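Local coordinates for protein DnaJ homolog subfamily C member 27-A (Xenopus laevis, PDB 6JMG) that binds GTP with a magnesium ion as a Rab-family small GTPase carrying a J domain, and is possibly involved in regulating the MEK/ERK pathway, at residues A[20-25]-A[70-75]; A[81-86]-A[111-116]; A[90-95]-A[127-132]. One frame throughout, in Å; residues are numbered along the deposited sequence.

Interaction 1 (A[20-25]-A[70-75]). With GTP (guanosine-5'-triphosphate), chain C.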
loop_
_atom_site.group_PDB
_atom_site.type_symbol
_atom_site.label_atom_id
_atom_site.label_comp_id
_atom_site.label_asym_id
_atom_site.label_seq_id
_atom_site.Cartn_x
_atom_site.Cartn_y
_atom_site.Cartn_z
ATOM N N ILE A 20 3.831 -10.938 -3.574
ATOM C CA ILE A 20 2.713 -11.793 -3.218
ATOM C C ILE A 20 1.505 -11.434 -4.068
ATOM O O ILE A 20 1.421 -10.349 -4.654
ATOM C CB ILE A 20 2.369 -11.692 -1.728
ATOM C CG1 ILE A 20 1.826 -10.316 -1.411
ATOM C CG2 ILE A 20 3.601 -11.993 -0.869
ATOM C CD1 ILE A 20 1.254 -10.262 -0.011
ATOM N N SER A 21 0.550 -12.357 -4.110
ATOM C CA SER A 21 -0.723 -12.161 -4.796
ATOM C C SER A 21 -1.871 -12.207 -3.797
ATOM O O SER A 21 -1.900 -13.064 -2.910
ATOM C CB SER A 21 -0.936 -13.252 -5.842
ATOM O OG SER A 21 -1.070 -14.509 -5.182
ATOM N N MET A 22 -2.844 -11.325 -3.968
ATOM C CA MET A 22 -4.000 -11.312 -3.087
ATOM C C MET A 22 -5.254 -11.124 -3.934
ATOM O O MET A 22 -5.224 -10.478 -4.990
ATOM C CB MET A 22 -3.914 -10.203 -2.009
ATOM C CG MET A 22 -2.691 -10.242 -1.100
ATOM S SD MET A 22 -2.538 -8.912 0.133
ATOM C CE MET A 22 -4.173 -8.237 0.104
ATOM N N GLY A 23 -6.351 -11.691 -3.459
ATOM C CA GLY A 23 -7.648 -11.565 -4.095
ATOM C C GLY A 23 -8.434 -12.860 -3.968
ATOM O O GLY A 23 -7.894 -13.932 -3.674
ATOM N N ASN A 24 -9.738 -12.761 -4.215
ATOM C CA ASN A 24 -10.653 -13.867 -3.968
ATOM C C ASN A 24 -10.299 -15.091 -4.817
ATOM O O ASN A 24 -9.508 -15.033 -5.764
ATOM C CB ASN A 24 -12.089 -13.417 -4.229
ATOM C CG ASN A 24 -12.647 -12.536 -3.101
ATOM O OD1 ASN A 24 -11.929 -12.156 -2.179
ATOM N ND2 ASN A 24 -13.933 -12.223 -3.176
ATOM N N ALA A 25 -10.884 -16.224 -4.444
ATOM C CA ALA A 25 -10.670 -17.447 -5.205
ATOM C C ALA A 25 -11.235 -17.322 -6.619
ATOM O O ALA A 25 -12.217 -16.609 -6.858
ATOM C CB ALA A 25 -11.311 -18.637 -4.497
ATOM N N PHE A 70 5.149 -15.492 -3.702
ATOM C CA PHE A 70 4.278 -16.236 -2.794
ATOM C C PHE A 70 2.874 -16.027 -3.335
ATOM O O PHE A 70 2.180 -15.078 -2.964
ATOM C CB PHE A 70 4.408 -15.748 -1.338
ATOM C CG PHE A 70 5.778 -15.944 -0.767
ATOM C CD1 PHE A 70 6.852 -15.180 -1.220
ATOM C CD2 PHE A 70 6.006 -16.898 0.215
ATOM C CE1 PHE A 70 8.130 -15.364 -0.701
ATOM C CE2 PHE A 70 7.263 -17.080 0.741
ATOM C CZ PHE A 70 8.331 -16.315 0.279
ATOM N N ASP A 71 2.460 -16.934 -4.207
ATOM C CA ASP A 71 1.137 -16.891 -4.807
ATOM C C ASP A 71 0.163 -17.419 -3.768
ATOM O O ASP A 71 0.249 -18.593 -3.392
ATOM C CB ASP A 71 1.144 -17.722 -6.088
ATOM C CG ASP A 71 -0.234 -17.890 -6.698
ATOM O OD1 ASP A 71 -1.140 -17.091 -6.408
ATOM O OD2 ASP A 71 -0.408 -18.843 -7.476
ATOM N N MET A 72 -0.730 -16.552 -3.264
ATOM C CA MET A 72 -1.572 -16.931 -2.133
ATOM C C MET A 72 -2.902 -17.493 -2.608
ATOM O O MET A 72 -3.424 -17.117 -3.659
ATOM C CB MET A 72 -1.856 -15.744 -1.189
ATOM C CG MET A 72 -0.633 -14.929 -0.686
ATOM S SD MET A 72 -0.960 -13.798 0.720
ATOM C CE MET A 72 -2.328 -12.893 0.182
ATOM N N ALA A 73 -3.471 -18.364 -1.782
ATOM C CA ALA A 73 -4.784 -18.930 -2.035
ATOM C C ALA A 73 -5.845 -17.950 -1.561
ATOM O O ALA A 73 -5.719 -17.352 -0.489
ATOM C CB ALA A 73 -4.916 -20.263 -1.308
ATOM N N GLY A 74 -6.885 -17.766 -2.364
ATOM C CA GLY A 74 -7.851 -16.716 -2.074
ATOM C C GLY A 74 -9.015 -17.131 -1.194
ATOM O O GLY A 74 -9.715 -16.291 -0.629
ATOM N N HIS A 75 -9.263 -18.421 -1.110
ATOM C CA HIS A 75 -10.339 -18.917 -0.276
ATOM C C HIS A 75 -10.102 -18.532 1.187
ATOM O O HIS A 75 -8.969 -18.602 1.675
ATOM C CB HIS A 75 -10.438 -20.437 -0.431
ATOM C CG HIS A 75 -11.682 -21.016 0.152
ATOM N ND1 HIS A 75 -11.893 -21.093 1.511
ATOM C CD2 HIS A 75 -12.792 -21.518 -0.432
ATOM C CE1 HIS A 75 -13.073 -21.634 1.741
ATOM N NE2 HIS A 75 -13.638 -21.903 0.579
HETATM P PG GTP C . -7.168 -19.496 -6.132
HETATM O O1G GTP C . -5.724 -19.946 -6.187
HETATM O O2G GTP C . -7.362 -18.346 -5.176
HETATM O O3G GTP C . -8.037 -20.661 -5.695
HETATM O O3B GTP C . -7.694 -18.914 -7.548
HETATM P PB GTP C . -6.782 -18.033 -8.540
HETATM O O1B GTP C . -6.917 -16.563 -8.243
HETATM O O2B GTP C . -5.317 -18.399 -8.543
HETATM O O3A GTP C . -7.482 -18.286 -9.967
HETATM P PA GTP C . -6.767 -19.102 -11.149
HETATM O O1A GTP C . -5.517 -18.421 -11.651
HETATM O O2A GTP C . -6.454 -20.509 -10.737
HETATM O "O5'" GTP C . -7.956 -19.080 -12.211
HETATM C "C5'" GTP C . -9.234 -19.536 -11.835
HETATM C "C4'" GTP C . -9.953 -19.975 -13.105
HETATM O "O4'" GTP C . -10.168 -18.837 -13.893
HETATM C "C3'" GTP C . -9.165 -20.924 -13.974
HETATM O "O3'" GTP C . -10.136 -21.756 -14.530
HETATM C "C2'" GTP C . -8.591 -20.094 -15.097
HETATM O "O2'" GTP C . -8.551 -20.742 -16.349
HETATM C "C1'" GTP C . -9.605 -18.997 -15.191
HETATM N N9 GTP C . -8.995 -17.734 -15.607
HETATM C C8 GTP C . -7.932 -17.094 -15.019
HETATM N N7 GTP C . -7.718 -15.929 -15.689
HETATM C C5 GTP C . -8.627 -15.828 -16.686
HETATM C C6 GTP C . -8.854 -14.858 -17.649
HETATM O O6 GTP C . -8.146 -13.856 -17.715
HETATM N N1 GTP C . -9.899 -15.013 -18.535
HETATM C C2 GTP C . -10.705 -16.124 -18.479
HETATM N N2 GTP C . -11.689 -16.246 -19.359
HETATM N N3 GTP C . -10.478 -17.095 -17.518
HETATM C C4 GTP C . -9.450 -16.949 -16.641
#
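S21, on the strand that leads into the P-loop, and G23, the first residue of that loop, meet M72 and G74 of the DxxG motif of switch II, which runs from D71 to G74. Segments 20-25 and 70-75 begin as neighbouring parallel strands; the axes of 20-22 and 70-72 approach to 4.8 Å, and their directions differ by 12°. The backbone link here is thin. S21 N gives F70 O one weak bond of 3.4 Å. The side chain of S21 supplies a better one. OG sits between the backbone N and the carbonyl carbon (chi1 65°), where it accepts the amide of M72, with OG and M72 N 2.8 Å apart. S21 OG is also 2.9 Å from D71 OD1. The other carboxylate oxygen of D71, OD2, is hydrogen-bonded to the OG of S30, a magnesium ligand. On the opposite sheet face, CG2 of I20 lies against CB of F70 at 3.9 Å.

Past the strands the two loops come together at G74. Its CA lies 3.2 Å from G23 O, a CA-H...O contact. G74 has no CB; one here would point at the G23 carbonyl and the N24 backbone. G23 O is also bonded to K29 NZ. G74 N donates to O2G of the GTP at 2.9 Å, and CA of A25 approaches the same oxygen at 3.4 Å.

The hydrogen bond from the G74 amide N ties switch II to the terminal phosphate. Hydrolysis would probably remove this tie, as in other GTPases, while the S21 to M72 bond does not involve the nucleotide.

Interaction 2 (A[81-86]-A[111-116])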
loop_
_atom_site.group_PDB
_atom_site.type_symbol
_atom_site.label_atom_id
_atom_site.label_comp_id
_atom_site.label_asym_id
_atom_site.label_seq_id
_atom_site.Cartn_x
_atom_site.Cartn_y
_atom_site.Cartn_z
ATOM N N VAL A 81 -3.134 -19.782 6.960
ATOM C CA VAL A 81 -1.950 -20.160 6.194
ATOM C C VAL A 81 -1.289 -18.924 5.592
ATOM O O VAL A 81 -0.051 -18.825 5.549
ATOM C CB VAL A 81 -2.307 -21.204 5.122
ATOM C CG1 VAL A 81 -1.163 -21.349 4.143
ATOM C CG2 VAL A 81 -2.648 -22.558 5.767
ATOM N N ARG A 82 -2.100 -17.964 5.115
ATOM C CA ARG A 82 -1.547 -16.799 4.423
ATOM C C ARG A 82 -0.872 -15.820 5.372
ATOM O O ARG A 82 0.088 -15.149 4.971
ATOM C CB ARG A 82 -2.642 -16.010 3.699
ATOM C CG ARG A 82 -3.431 -16.705 2.666
ATOM C CD ARG A 82 -4.352 -15.696 1.985
ATOM N NE ARG A 82 -5.389 -15.117 2.845
ATOM C CZ ARG A 82 -6.690 -15.434 2.791
ATOM N NH1 ARG A 82 -7.138 -16.336 1.920
ATOM N NH2 ARG A 82 -7.557 -14.847 3.613
ATOM N N ASN A 83 -1.321 -15.750 6.634
ATOM C CA ASN A 83 -0.885 -14.663 7.517
ATOM C C ASN A 83 0.632 -14.583 7.662
ATOM O O ASN A 83 1.173 -13.488 7.821
ATOM C CB ASN A 83 -1.497 -14.837 8.903
ATOM C CG ASN A 83 -2.950 -14.473 8.937
ATOM O OD1 ASN A 83 -3.457 -13.815 8.026
ATOM N ND2 ASN A 83 -3.641 -14.900 9.988
ATOM N N GLU A 84 1.345 -15.712 7.569
ATOM C CA GLU A 84 2.791 -15.666 7.733
ATOM C C GLU A 84 3.505 -14.922 6.610
ATOM O O GLU A 84 4.672 -14.545 6.787
ATOM C CB GLU A 84 3.372 -17.081 7.823
ATOM C CG GLU A 84 3.638 -17.567 9.249
ATOM C CD GLU A 84 4.812 -16.865 9.931
ATOM O OE1 GLU A 84 4.597 -16.377 11.050
ATOM O OE2 GLU A 84 5.944 -16.817 9.390
ATOM N N PHE A 85 2.867 -14.699 5.455
ATOM C CA PHE A 85 3.662 -14.286 4.310
ATOM C C PHE A 85 3.459 -12.835 3.897
ATOM O O PHE A 85 4.000 -12.423 2.866
ATOM C CB PHE A 85 3.412 -15.234 3.142
ATOM C CG PHE A 85 3.697 -16.659 3.475
ATOM C CD1 PHE A 85 5.006 -17.132 3.495
ATOM C CD2 PHE A 85 2.666 -17.522 3.810
ATOM C CE1 PHE A 85 5.264 -18.448 3.804
ATOM C CE2 PHE A 85 2.920 -18.834 4.127
ATOM C CZ PHE A 85 4.207 -19.300 4.142
ATOM N N TYR A 86 2.795 -12.023 4.716
ATOM C CA TYR A 86 2.641 -10.622 4.344
ATOM C C TYR A 86 3.887 -9.797 4.677
ATOM O O TYR A 86 4.148 -8.781 4.019
ATOM C CB TYR A 86 1.420 -10.010 5.035
ATOM C CG TYR A 86 0.057 -10.468 4.553
ATOM C CD1 TYR A 86 -0.387 -10.202 3.257
ATOM C CD2 TYR A 86 -0.816 -11.118 5.416
ATOM C CE1 TYR A 86 -1.656 -10.600 2.826
ATOM C CE2 TYR A 86 -2.084 -11.519 4.996
ATOM C CZ TYR A 86 -2.497 -11.259 3.707
ATOM O OH TYR A 86 -3.754 -11.662 3.306
ATOM N N LEU A 111 -7.023 -5.525 1.865
ATOM C CA LEU A 111 -6.104 -4.536 2.419
ATOM C C LEU A 111 -6.123 -4.578 3.942
ATOM O O LEU A 111 -5.071 -4.518 4.589
ATOM C CB LEU A 111 -6.471 -3.142 1.919
ATOM C CG LEU A 111 -6.215 -2.883 0.439
ATOM C CD1 LEU A 111 -6.421 -1.431 0.095
ATOM C CD2 LEU A 111 -4.810 -3.303 0.086
ATOM N N ALA A 112 -7.315 -4.716 4.528
ATOM C CA ALA A 112 -7.418 -4.789 5.979
ATOM C C ALA A 112 -6.671 -5.997 6.522
ATOM O O ALA A 112 -5.974 -5.910 7.540
ATOM C CB ALA A 112 -8.888 -4.843 6.395
ATOM N N GLU A 113 -6.804 -7.137 5.850
ATOM C CA GLU A 113 -6.170 -8.350 6.342
ATOM C C GLU A 113 -4.656 -8.236 6.277
ATOM O O GLU A 113 -3.958 -8.586 7.233
ATOM C CB GLU A 113 -6.666 -9.543 5.539
ATOM C CG GLU A 113 -5.851 -10.764 5.738
ATOM C CD GLU A 113 -6.486 -11.946 5.099
ATOM O OE1 GLU A 113 -5.735 -12.831 4.642
ATOM O OE2 GLU A 113 -7.735 -11.973 5.041
ATOM N N MET A 114 -4.137 -7.701 5.180
ATOM C CA MET A 114 -2.708 -7.438 5.104
ATOM C C MET A 114 -2.284 -6.423 6.152
ATOM O O MET A 114 -1.306 -6.642 6.875
ATOM C CB MET A 114 -2.332 -6.934 3.707
ATOM C CG MET A 114 -0.823 -6.805 3.486
ATOM S SD MET A 114 -0.336 -6.050 1.927
ATOM C CE MET A 114 1.346 -6.623 1.847
ATOM N N LYS A 115 -3.032 -5.316 6.272
ATOM C CA LYS A 115 -2.627 -4.251 7.186
ATOM C C LYS A 115 -2.524 -4.726 8.629
ATOM O O LYS A 115 -1.658 -4.238 9.366
ATOM C CB LYS A 115 -3.588 -3.069 7.109
ATOM C CG LYS A 115 -3.086 -1.897 6.297
ATOM C CD LYS A 115 -4.183 -0.844 6.096
ATOM C CE LYS A 115 -3.840 0.140 4.977
ATOM N NZ LYS A 115 -5.043 0.871 4.469
ATOM N N GLN A 116 -3.361 -5.677 9.065
ATOM C CA GLN A 116 -3.146 -6.107 10.443
ATOM C C GLN A 116 -1.989 -7.077 10.609
ATOM O O GLN A 116 -1.436 -7.167 11.708
ATOM C CB GLN A 116 -4.377 -6.677 11.127
ATOM C CG GLN A 116 -4.185 -6.119 12.558
ATOM C CD GLN A 116 -5.211 -6.481 13.594
ATOM O OE1 GLN A 116 -4.877 -6.623 14.782
ATOM N NE2 GLN A 116 -6.466 -6.598 13.180
#
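E113 reaches out to R82 and Y86 with CG anti to its backbone N (chi1 166°) and the rest of its chain extended. R82 bends at chi3 (-65°), which places NE beside the carboxylate. The arginine then grips side-on. NE and NH2 both donate to one oxygen, E113 OE1, at 2.9 Å from NE and 2.9 Å from NH2. They meet it on the syn lone pair, and OE1 lies in the guanidinium plane at its edge. The guanidinium and carboxylate planes are 21° apart, nearly coplanar. A weak third bond of 3.2 Å runs from R82 NH2 to E113 OE2.

Y86 adds another donor. Its OH gives a bond of 2.7 Å to E113 OE1, coming from above the carboxylate plane. OE1 therefore takes three hydrogen bonds, which should fix the carboxylate and probably favour its charged form. The Y86 ring also carries the apolar half of the contact. M114 CA lies over the ring centre, 3.9 Å from the centroid. M114 CG touches Y86 CD1 at 3.4 Å, and the M114 sulfur stands oblique to the ring in a Met-aromatic contact. An alanine in place of Y86 would probably leave OE1 with the arginine alone and open a gap beside M114.

R82 NH1 turns to A73 O of the DxxG motif, and Y86 also touches I20, M22 and M72 of the sheet. The arrangement docks the switch II helix and the loop that follows it against helix 107-117. Packing of switch II on the helix corresponding to 107-117 is typical of the Ras-like G domain.

Interaction 3 (A[90-95]-A[127-132])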
loop_
_atom_site.group_PDB
_atom_site.type_symbol
_atom_site.label_atom_id
_atom_site.label_comp_id
_atom_site.label_asym_id
_atom_site.label_seq_id
_atom_site.Cartn_x
_atom_site.Cartn_y
_atom_site.Cartn_z
ATOM N N GLN A 90 7.643 -6.398 -1.008
ATOM C CA GLN A 90 7.963 -5.256 -1.857
ATOM C C GLN A 90 6.914 -4.979 -2.927
ATOM O O GLN A 90 6.699 -3.813 -3.276
ATOM C CB GLN A 90 9.291 -5.474 -2.576
ATOM C CG GLN A 90 10.550 -5.359 -1.727
ATOM C CD GLN A 90 10.725 -6.513 -0.779
ATOM O OE1 GLN A 90 11.071 -7.618 -1.191
ATOM N NE2 GLN A 90 10.491 -6.267 0.504
ATOM N N GLY A 91 6.246 -6.009 -3.431
ATOM C CA GLY A 91 5.212 -5.829 -4.432
ATOM C C GLY A 91 4.030 -6.747 -4.152
ATOM O O GLY A 91 4.205 -7.859 -3.656
ATOM N N VAL A 92 2.839 -6.260 -4.503
ATOM C CA VAL A 92 1.586 -7.002 -4.346
ATOM C C VAL A 92 0.828 -6.999 -5.666
ATOM O O VAL A 92 0.612 -5.937 -6.265
ATOM C CB VAL A 92 0.693 -6.385 -3.261
ATOM C CG1 VAL A 92 -0.712 -6.990 -3.345
ATOM C CG2 VAL A 92 1.309 -6.568 -1.887
ATOM N N ILE A 93 0.398 -8.178 -6.103
ATOM C CA ILE A 93 -0.484 -8.323 -7.253
ATOM C C ILE A 93 -1.883 -8.543 -6.692
ATOM O O ILE A 93 -2.205 -9.622 -6.179
ATOM C CB ILE A 93 -0.018 -9.455 -8.177
ATOM C CG1 ILE A 93 1.372 -9.122 -8.712
ATOM C CG2 ILE A 93 -0.910 -9.587 -9.373
ATOM C CD1 ILE A 93 2.051 -10.254 -9.447
ATOM N N LEU A 94 -2.709 -7.505 -6.764
ATOM C CA LEU A 94 -4.053 -7.519 -6.196
ATOM C C LEU A 94 -5.065 -7.649 -7.327
ATOM O O LEU A 94 -5.179 -6.749 -8.165
ATOM C CB LEU A 94 -4.303 -6.249 -5.380
ATOM C CG LEU A 94 -5.548 -6.274 -4.481
ATOM C CD1 LEU A 94 -5.376 -7.290 -3.385
ATOM C CD2 LEU A 94 -5.810 -4.928 -3.874
ATOM N N VAL A 95 -5.820 -8.746 -7.336
ATOM C CA VAL A 95 -6.565 -9.150 -8.521
ATOM C C VAL A 95 -8.038 -9.286 -8.174
ATOM O O VAL A 95 -8.386 -9.762 -7.089
ATOM C CB VAL A 95 -6.038 -10.476 -9.122
ATOM C CG1 VAL A 95 -6.643 -10.703 -10.522
ATOM C CG2 VAL A 95 -4.493 -10.508 -9.181
ATOM N N ILE A 127 5.060 -0.143 -0.312
ATOM C CA ILE A 127 4.819 -1.354 -1.067
ATOM C C ILE A 127 4.163 -0.966 -2.379
ATOM O O ILE A 127 3.224 -0.164 -2.392
ATOM C CB ILE A 127 3.935 -2.329 -0.278
ATOM C CG1 ILE A 127 4.598 -2.638 1.060
ATOM C CG2 ILE A 127 3.712 -3.600 -1.092
ATOM C CD1 ILE A 127 3.736 -3.465 2.006
ATOM N N VAL A 128 4.648 -1.545 -3.471
ATOM C CA VAL A 128 4.054 -1.354 -4.784
ATOM C C VAL A 128 2.900 -2.331 -4.973
ATOM O O VAL A 128 3.062 -3.549 -4.818
ATOM C CB VAL A 128 5.107 -1.543 -5.873
ATOM C CG1 VAL A 128 4.431 -1.548 -7.242
ATOM C CG2 VAL A 128 6.179 -0.463 -5.754
ATOM N N PHE A 129 1.741 -1.800 -5.351
ATOM C CA PHE A 129 0.550 -2.582 -5.639
ATOM C C PHE A 129 0.226 -2.464 -7.118
ATOM O O PHE A 129 0.121 -1.351 -7.648
ATOM C CB PHE A 129 -0.662 -2.081 -4.846
ATOM C CG PHE A 129 -0.700 -2.524 -3.417
ATOM C CD1 PHE A 129 0.089 -1.904 -2.464
ATOM C CD2 PHE A 129 -1.561 -3.540 -3.015
ATOM C CE1 PHE A 129 0.037 -2.298 -1.141
ATOM C CE2 PHE A 129 -1.613 -3.943 -1.696
ATOM C CZ PHE A 129 -0.812 -3.322 -0.754
ATOM N N ALA A 130 0.010 -3.598 -7.766
ATOM C CA ALA A 130 -0.600 -3.619 -9.085
ATOM C C ALA A 130 -1.979 -4.235 -8.917
ATOM O O ALA A 130 -2.106 -5.411 -8.552
ATOM C CB ALA A 130 0.260 -4.386 -10.084
ATOM N N VAL A 131 -3.003 -3.421 -9.127
ATOM C CA VAL A 131 -4.380 -3.899 -9.154
ATOM C C VAL A 131 -4.672 -4.422 -10.551
ATOM O O VAL A 131 -4.509 -3.705 -11.546
ATOM C CB VAL A 131 -5.372 -2.799 -8.753
ATOM C CG1 VAL A 131 -6.776 -3.348 -8.763
ATOM C CG2 VAL A 131 -5.036 -2.253 -7.377
ATOM N N CYS A 132 -5.094 -5.668 -10.634
ATOM C CA CYS A 132 -5.427 -6.277 -11.916
ATOM C C CYS A 132 -6.923 -6.546 -11.975
ATOM O O CYS A 132 -7.453 -7.374 -11.219
ATOM C CB CYS A 132 -4.622 -7.561 -12.144
ATOM S SG CYS A 132 -2.837 -7.278 -12.101
#
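V92 and L94 place their backbone N and O toward segment 127-132, and all four atoms are satisfied there. V92 N donates to V128 O at 2.7 Å. V92 O accepts from A130 N at 2.8 Å, with the amide nearly in line with the carbonyl (C=O...N 176°). L94 N donates to A130 O at 2.8 Å, and L94 O accepts from C132 N at 2.7 Å. At the start of the pair, Q90 O takes the amide of V128 at 3.1 Å. The five bonds make a regular parallel register from G91 with V128 to V95 with C132. Between them CA-H...O contacts fill in, as from V131 CA to L94 O at 3.1 Å. On the other edge, backbone bonds join G91, I93 and V95 to K18, I20 and M22 of strand 15-22, and the Q90 side chain goes the same way, its OE1 bonded to K18 N.

Side chains add apolar contacts on both faces. V92 CB sits over one face of the F129 ring, toward the rim and 3.9 Å from the centroid. V92 CG2 meets I127 CG2 at 3.9 Å. The V95 methyls reach C132 on the opposite face, where I93 CG2 also nears the cysteine sulfur.

The pair thus lies inside the central sheet, with helices on each face. Helix 107-117 covers V92 and F129, whose ring stacks with F158, while helix 146-154 covers L94 and V131, and helix 171-187 covers I93, V128, A130 and C132 on the opposite face.

In the fold
All three contacts lie in the Ras-like G domain. Interactions 1 and 3 share its central sheet, in the order 63-72, 15-22, 91-97, 128-134; their centres are about 11 Å apart, and backbone bonds of I20 and M22 to I93 join them. Interaction 2 lies about 11 Å from interaction 1 and about 14 Å from interaction 3, centre to centre. Helix 107-117 packs on the sheet there, with M114 reaching V92, I127 and F129. Along the chain, interaction 1 closes first; the segments of interactions 2 and 3 then alternate. Switch II leads from interaction 1 to interaction 2, which probably couples the nucleotide site to helix 107-117.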